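Long-range contact in vacuolar protein sorting-associated protein VTA1 (PDB 2RKK), which probably acts in the multivesicular body sorting pathway, in which cargo is sorted at endosomes, through an N-terminal domain with an MIT motif: residues E88-Y102 with C125-N139. Numbering follows the deposited sequence.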
loop_
_atom_site.group_PDB
_atom_site.type_symbol
_atom_site.label_atom_id
_atom_site.label_comp_id
_atom_site.label_asym_id
_atom_site.label_seq_id
_atom_site.Cartn_x
_atom_site.Cartn_y
_atom_site.Cartn_z
ATOM N N GLU A 88 15.640 0.532 1.895
ATOM C CA GLU A 88 15.811 1.148 0.572
ATOM C C GLU A 88 14.467 1.086 -0.153
ATOM O O GLU A 88 13.928 2.102 -0.594
ATOM C CB GLU A 88 16.872 0.355 -0.215
ATOM C CG GLU A 88 16.785 0.409 -1.748
ATOM C CD GLU A 88 17.444 1.639 -2.343
ATOM O OE1 GLU A 88 17.492 1.745 -3.594
ATOM O OE2 GLU A 88 17.917 2.500 -1.561
ATOM N N LYS A 89 13.939 -0.131 -0.251
ATOM C CA LYS A 89 12.672 -0.380 -0.906
ATOM C C LYS A 89 11.525 0.233 -0.104
ATOM O O LYS A 89 10.556 0.739 -0.672
ATOM C CB LYS A 89 12.468 -1.891 -1.081
ATOM C CG LYS A 89 13.518 -2.553 -1.986
ATOM C CD LYS A 89 13.364 -4.077 -2.100
ATOM C CE LYS A 89 14.575 -4.707 -2.827
ATOM N NZ LYS A 89 14.673 -6.205 -2.721
ATOM N N ALA A 90 11.641 0.200 1.218
ATOM C CA ALA A 90 10.610 0.768 2.067
ATOM C C ALA A 90 10.500 2.269 1.802
ATOM O O ALA A 90 9.396 2.817 1.704
ATOM C CB ALA A 90 10.934 0.515 3.534
ATOM N N LYS A 91 11.647 2.936 1.682
ATOM C CA LYS A 91 11.684 4.379 1.419
ATOM C C LYS A 91 11.015 4.717 0.081
ATOM O O LYS A 91 10.194 5.628 0.008
ATOM C CB LYS A 91 13.144 4.862 1.444
ATOM C CG LYS A 91 13.353 6.346 1.183
ATOM C CD LYS A 91 13.493 6.635 -0.301
ATOM C CE LYS A 91 14.791 6.043 -0.873
ATOM N NZ LYS A 91 16.016 6.686 -0.321
ATOM N N ILE A 92 11.367 3.965 -0.961
ATOM C CA ILE A 92 10.813 4.161 -2.295
ATOM C C ILE A 92 9.314 3.833 -2.346
ATOM O O ILE A 92 8.546 4.560 -2.977
ATOM C CB ILE A 92 11.587 3.313 -3.340
ATOM C CG1 ILE A 92 13.036 3.813 -3.435
ATOM C CG2 ILE A 92 10.909 3.385 -4.699
ATOM C CD1 ILE A 92 13.883 3.129 -4.506
ATOM N N TYR A 93 8.884 2.760 -1.682
ATOM C CA TYR A 93 7.460 2.428 -1.685
ATOM C C TYR A 93 6.707 3.545 -0.973
ATOM O O TYR A 93 5.670 4.021 -1.440
ATOM C CB TYR A 93 7.178 1.097 -0.978
ATOM C CG TYR A 93 5.698 0.808 -0.796
ATOM C CD1 TYR A 93 4.866 0.547 -1.895
ATOM C CD2 TYR A 93 5.127 0.823 0.475
ATOM C CE1 TYR A 93 3.490 0.306 -1.729
ATOM C CE2 TYR A 93 3.768 0.588 0.661
ATOM C CZ TYR A 93 2.949 0.330 -0.437
ATOM O OH TYR A 93 1.594 0.109 -0.208
ATOM N N MET A 94 7.245 3.978 0.157
ATOM C CA MET A 94 6.616 5.036 0.919
ATOM C C MET A 94 6.513 6.310 0.099
ATOM O O MET A 94 5.492 6.998 0.119
ATOM C CB MET A 94 7.418 5.318 2.186
ATOM C CG MET A 94 6.649 6.139 3.206
ATOM S SD MET A 94 5.822 5.113 4.424
ATOM C CE MET A 94 5.100 3.778 3.389
ATOM N N LEU A 95 7.579 6.628 -0.625
ATOM C CA LEU A 95 7.610 7.844 -1.439
ATOM C C LEU A 95 6.602 7.828 -2.580
ATOM O O LEU A 95 5.938 8.831 -2.840
ATOM C CB LEU A 95 9.017 8.050 -1.989
ATOM C CG LEU A 95 9.410 9.486 -2.302
ATOM C CD1 LEU A 95 8.790 10.444 -1.288
ATOM C CD2 LEU A 95 10.931 9.596 -2.272
ATOM N N ASN A 96 6.502 6.692 -3.266
ATOM C CA ASN A 96 5.570 6.544 -4.382
ATOM C C ASN A 96 4.128 6.678 -3.921
ATOM O O ASN A 96 3.301 7.286 -4.607
ATOM C CB ASN A 96 5.775 5.193 -5.066
ATOM C CG ASN A 96 6.900 5.226 -6.094
ATOM O OD1 ASN A 96 6.777 5.855 -7.145
ATOM N ND2 ASN A 96 8.004 4.552 -5.787
ATOM N N PHE A 97 3.819 6.103 -2.765
ATOM C CA PHE A 97 2.470 6.205 -2.238
ATOM C C PHE A 97 2.155 7.652 -1.846
ATOM O O PHE A 97 1.151 8.220 -2.297
ATOM C CB PHE A 97 2.287 5.315 -1.015
ATOM C CG PHE A 97 1.006 5.579 -0.278
ATOM C CD1 PHE A 97 -0.151 4.860 -0.579
ATOM C CD2 PHE A 97 0.941 6.592 0.677
ATOM C CE1 PHE A 97 -1.357 5.148 0.053
ATOM C CE2 PHE A 97 -0.254 6.892 1.315
ATOM C CZ PHE A 97 -1.409 6.163 1.002
ATOM N N THR A 98 3.000 8.237 -0.991
ATOM C CA THR A 98 2.809 9.625 -0.528
ATOM C C THR A 98 2.717 10.620 -1.678
ATOM O O THR A 98 1.938 11.577 -1.639
ATOM C CB THR A 98 3.964 10.106 0.386
ATOM O OG1 THR A 98 4.021 9.289 1.559
ATOM C CG2 THR A 98 3.733 11.575 0.812
ATOM N N MET A 99 3.525 10.386 -2.699
ATOM C CA MET A 99 3.558 11.268 -3.848
ATOM C C MET A 99 2.241 11.180 -4.628
ATOM O O MET A 99 1.672 12.201 -4.995
ATOM C CB MET A 99 4.766 10.909 -4.718
ATOM C CG MET A 99 5.323 12.052 -5.546
ATOM S SD MET A 99 5.733 13.569 -4.588
ATOM C CE MET A 99 7.139 12.998 -3.644
ATOM N N SER A 100 1.724 9.978 -4.851
ATOM C CA SER A 100 0.476 9.870 -5.593
ATOM C C SER A 100 -0.644 10.602 -4.858
ATOM O O SER A 100 -1.515 11.230 -5.472
ATOM C CB SER A 100 0.132 8.398 -5.818
ATOM O OG SER A 100 1.109 7.789 -6.659
ATOM N N LEU A 101 -0.611 10.534 -3.536
ATOM C CA LEU A 101 -1.607 11.225 -2.728
ATOM C C LEU A 101 -1.397 12.751 -2.838
ATOM O O LEU A 101 -2.335 13.508 -3.121
ATOM C CB LEU A 101 -1.481 10.776 -1.271
ATOM C CG LEU A 101 -2.062 11.695 -0.214
ATOM C CD1 LEU A 101 -3.510 11.986 -0.504
ATOM C CD2 LEU A 101 -1.882 11.052 1.124
ATOM N N TYR A 102 -0.156 13.184 -2.615
ATOM C CA TYR A 102 0.200 14.596 -2.692
ATOM C C TYR A 102 -0.260 15.205 -4.034
ATOM O O TYR A 102 -1.023 16.172 -4.068
ATOM C CB TYR A 102 1.721 14.769 -2.529
ATOM C CG TYR A 102 2.207 16.200 -2.653
ATOM C CD1 TYR A 102 1.880 17.152 -1.687
ATOM C CD2 TYR A 102 2.951 16.608 -3.759
ATOM C CE1 TYR A 102 2.275 18.481 -1.813
ATOM C CE2 TYR A 102 3.356 17.933 -3.903
ATOM C CZ TYR A 102 3.009 18.866 -2.924
ATOM O OH TYR A 102 3.375 20.189 -3.079
ATOM N N CYS A 125 -0.172 14.482 4.267
ATOM C CA CYS A 125 0.928 14.624 3.311
ATOM C C CYS A 125 2.165 15.168 4.026
ATOM O O CYS A 125 3.284 14.685 3.828
ATOM C CB CYS A 125 0.526 15.586 2.193
ATOM S SG CYS A 125 -0.634 14.887 0.987
ATOM N N ILE A 126 1.948 16.185 4.851
ATOM C CA ILE A 126 3.020 16.779 5.623
ATOM C C ILE A 126 3.634 15.700 6.545
ATOM O O ILE A 126 4.852 15.593 6.638
ATOM C CB ILE A 126 2.482 18.013 6.438
ATOM C CG1 ILE A 126 2.123 19.131 5.451
ATOM C CG2 ILE A 126 3.519 18.521 7.440
ATOM C CD1 ILE A 126 1.495 20.365 6.079
ATOM N N ASP A 127 2.807 14.882 7.198
ATOM C CA ASP A 127 3.334 13.836 8.072
ATOM C C ASP A 127 4.019 12.701 7.301
ATOM O O ASP A 127 5.019 12.150 7.758
ATOM C CB ASP A 127 2.233 13.250 8.965
ATOM C CG ASP A 127 1.689 14.259 9.994
ATOM O OD1 ASP A 127 2.483 15.028 10.574
ATOM O OD2 ASP A 127 0.462 14.264 10.227
ATOM N N LEU A 128 3.475 12.326 6.148
ATOM C CA LEU A 128 4.086 11.273 5.342
ATOM C C LEU A 128 5.453 11.770 4.893
ATOM O O LEU A 128 6.465 11.091 5.075
ATOM C CB LEU A 128 3.231 10.948 4.108
ATOM C CG LEU A 128 1.890 10.297 4.421
ATOM C CD1 LEU A 128 1.036 10.262 3.163
ATOM C CD2 LEU A 128 2.119 8.892 4.959
ATOM N N PHE A 129 5.477 12.955 4.290
ATOM C CA PHE A 129 6.738 13.534 3.849
ATOM C C PHE A 129 7.735 13.608 5.013
ATOM O O PHE A 129 8.880 13.178 4.888
ATOM C CB PHE A 129 6.515 14.928 3.246
ATOM C CG PHE A 129 5.975 14.897 1.838
ATOM C CD1 PHE A 129 4.884 15.682 1.468
ATOM C CD2 PHE A 129 6.553 14.062 0.877
ATOM C CE1 PHE A 129 4.377 15.629 0.158
ATOM C CE2 PHE A 129 6.054 14.003 -0.431
ATOM C CZ PHE A 129 4.964 14.788 -0.791
ATOM N N SER A 130 7.286 14.135 6.149
ATOM C CA SER A 130 8.135 14.258 7.336
ATOM C C SER A 130 8.684 12.916 7.789
ATOM O O SER A 130 9.839 12.805 8.228
ATOM C CB SER A 130 7.352 14.872 8.483
ATOM O OG SER A 130 6.897 16.157 8.132
ATOM N N CYS A 131 7.830 11.906 7.702
ATOM C CA CYS A 131 8.182 10.557 8.087
ATOM C C CYS A 131 9.322 10.095 7.194
ATOM O O CYS A 131 10.374 9.699 7.688
ATOM C CB CYS A 131 6.950 9.657 7.939
ATOM S SG CYS A 131 7.269 7.893 8.003
ATOM N N ILE A 132 9.119 10.173 5.880
ATOM C CA ILE A 132 10.141 9.775 4.918
ATOM C C ILE A 132 11.499 10.464 5.173
ATOM O O ILE A 132 12.540 9.812 5.162
ATOM C CB ILE A 132 9.663 10.065 3.476
ATOM C CG1 ILE A 132 8.472 9.164 3.154
ATOM C CG2 ILE A 132 10.811 9.855 2.492
ATOM C CD1 ILE A 132 7.539 9.708 2.096
ATOM N N LEU A 133 11.483 11.774 5.410
ATOM C CA LEU A 133 12.719 12.505 5.659
ATOM C C LEU A 133 13.414 12.091 6.956
ATOM O O LEU A 133 14.640 11.943 7.005
ATOM C CB LEU A 133 12.468 14.013 5.710
ATOM C CG LEU A 133 11.998 14.718 4.443
ATOM C CD1 LEU A 133 11.428 16.068 4.806
ATOM C CD2 LEU A 133 13.139 14.851 3.448
ATOM N N HIS A 134 12.633 11.909 8.012
ATOM C CA HIS A 134 13.189 11.546 9.298
ATOM C C HIS A 134 13.740 10.123 9.344
ATOM O O HIS A 134 14.885 9.917 9.741
ATOM C CB HIS A 134 12.137 11.743 10.395
ATOM C CG HIS A 134 12.670 11.553 11.788
ATOM N ND1 HIS A 134 12.557 12.525 12.759
ATOM C CD2 HIS A 134 13.269 10.492 12.385
ATOM C CE1 HIS A 134 13.060 12.066 13.894
ATOM N NE2 HIS A 134 13.498 10.835 13.697
ATOM N N LEU A 135 12.952 9.144 8.924
ATOM C CA LEU A 135 13.425 7.772 8.983
ATOM C C LEU A 135 14.600 7.476 8.069
ATOM O O LEU A 135 15.502 6.719 8.430
ATOM C CB LEU A 135 12.281 6.792 8.678
ATOM C CG LEU A 135 11.157 6.742 9.718
ATOM C CD1 LEU A 135 10.151 5.681 9.342
ATOM C CD2 LEU A 135 11.737 6.468 11.089
ATOM N N TRP A 136 14.614 8.099 6.898
ATOM C CA TRP A 136 15.665 7.829 5.928
ATOM C C TRP A 136 16.461 9.038 5.473
ATOM O O TRP A 136 16.386 9.411 4.312
ATOM C CB TRP A 136 15.028 7.142 4.721
ATOM C CG TRP A 136 14.262 5.920 5.119
ATOM C CD1 TRP A 136 14.782 4.774 5.625
ATOM C CD2 TRP A 136 12.842 5.724 5.062
ATOM N NE1 TRP A 136 13.784 3.870 5.889
ATOM C CE2 TRP A 136 12.577 4.427 5.552
ATOM C CE3 TRP A 136 11.765 6.515 4.645
ATOM C CZ2 TRP A 136 11.281 3.898 5.638
ATOM C CZ3 TRP A 136 10.478 5.990 4.727
ATOM C CH2 TRP A 136 10.248 4.696 5.219
ATOM N N LYS A 137 17.235 9.641 6.368
ATOM C CA LYS A 137 18.028 10.801 5.985
ATOM C C LYS A 137 19.199 10.440 5.067
ATOM O O LYS A 137 19.268 10.918 3.937
ATOM C CB LYS A 137 18.550 11.515 7.227
ATOM C CG LYS A 137 17.516 12.368 7.931
ATOM C CD LYS A 137 18.098 13.032 9.174
ATOM C CE LYS A 137 18.196 12.043 10.331
ATOM N NZ LYS A 137 16.835 11.636 10.821
ATOM N N GLU A 138 20.109 9.597 5.559
ATOM C CA GLU A 138 21.288 9.164 4.795
ATOM C C GLU A 138 20.931 8.211 3.668
ATOM O O GLU A 138 21.725 7.343 3.312
ATOM C CB GLU A 138 22.303 8.450 5.696
ATOM C CG GLU A 138 23.026 9.335 6.688
ATOM C CD GLU A 138 22.071 10.172 7.510
ATOM O OE1 GLU A 138 21.157 9.588 8.142
ATOM O OE2 GLU A 138 22.237 11.419 7.515
ATOM N N ASN A 139 19.734 8.346 3.123
ATOM C CA ASN A 139 19.323 7.485 2.032
ATOM C C ASN A 139 18.637 8.391 1.012
ATOM O O ASN A 139 18.334 7.977 -0.102
ATOM C CB ASN A 139 18.379 6.390 2.562
ATOM C CG ASN A 139 18.049 5.325 1.518
ATOM O OD1 ASN A 139 18.920 4.881 0.760
ATOM N ND2 ASN A 139 16.784 4.894 1.495
#
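An antiparallel helix pair brings T98 of helix 87-110 against C125, L128, F129 and I132 of helix 116-135. The two segment axes cross at -157° and approach to 9.9 Å. T98 CG2 lies over one face of the F129 ring, 3.7 Å from its centroid, a CH-pi contact. T98 OG1 lies beside the backbone N (chi1 -62°) and donates to M94 O; this sends CG2 anti to the N and over F129. F129 also points its edge at the face of the Y102 ring, centroids 5.1 Å apart and planes at 76°, a T-shaped pair. M99 SD also lies at the F129 ring edge, a Met-aromatic contact. I132 CG1 packs on M94 CG at 3.5 Å. Where helix 116-135 ends, K91 CA stands over the face of the six-membered ring of W136, 3.8 Å from its centroid, a CH-pi contact. W136 NE1 hydrogen-bonds Q87, and the ring meets Y27 of helix 22-36 edge-to-face. Replacing W136 by alanine is likely to uncover K91, end the ring's contact with A90 and leave Q87 without this bond. The pair belongs to an all-helical domain, with T98 as a knob in a hole of the partner helix.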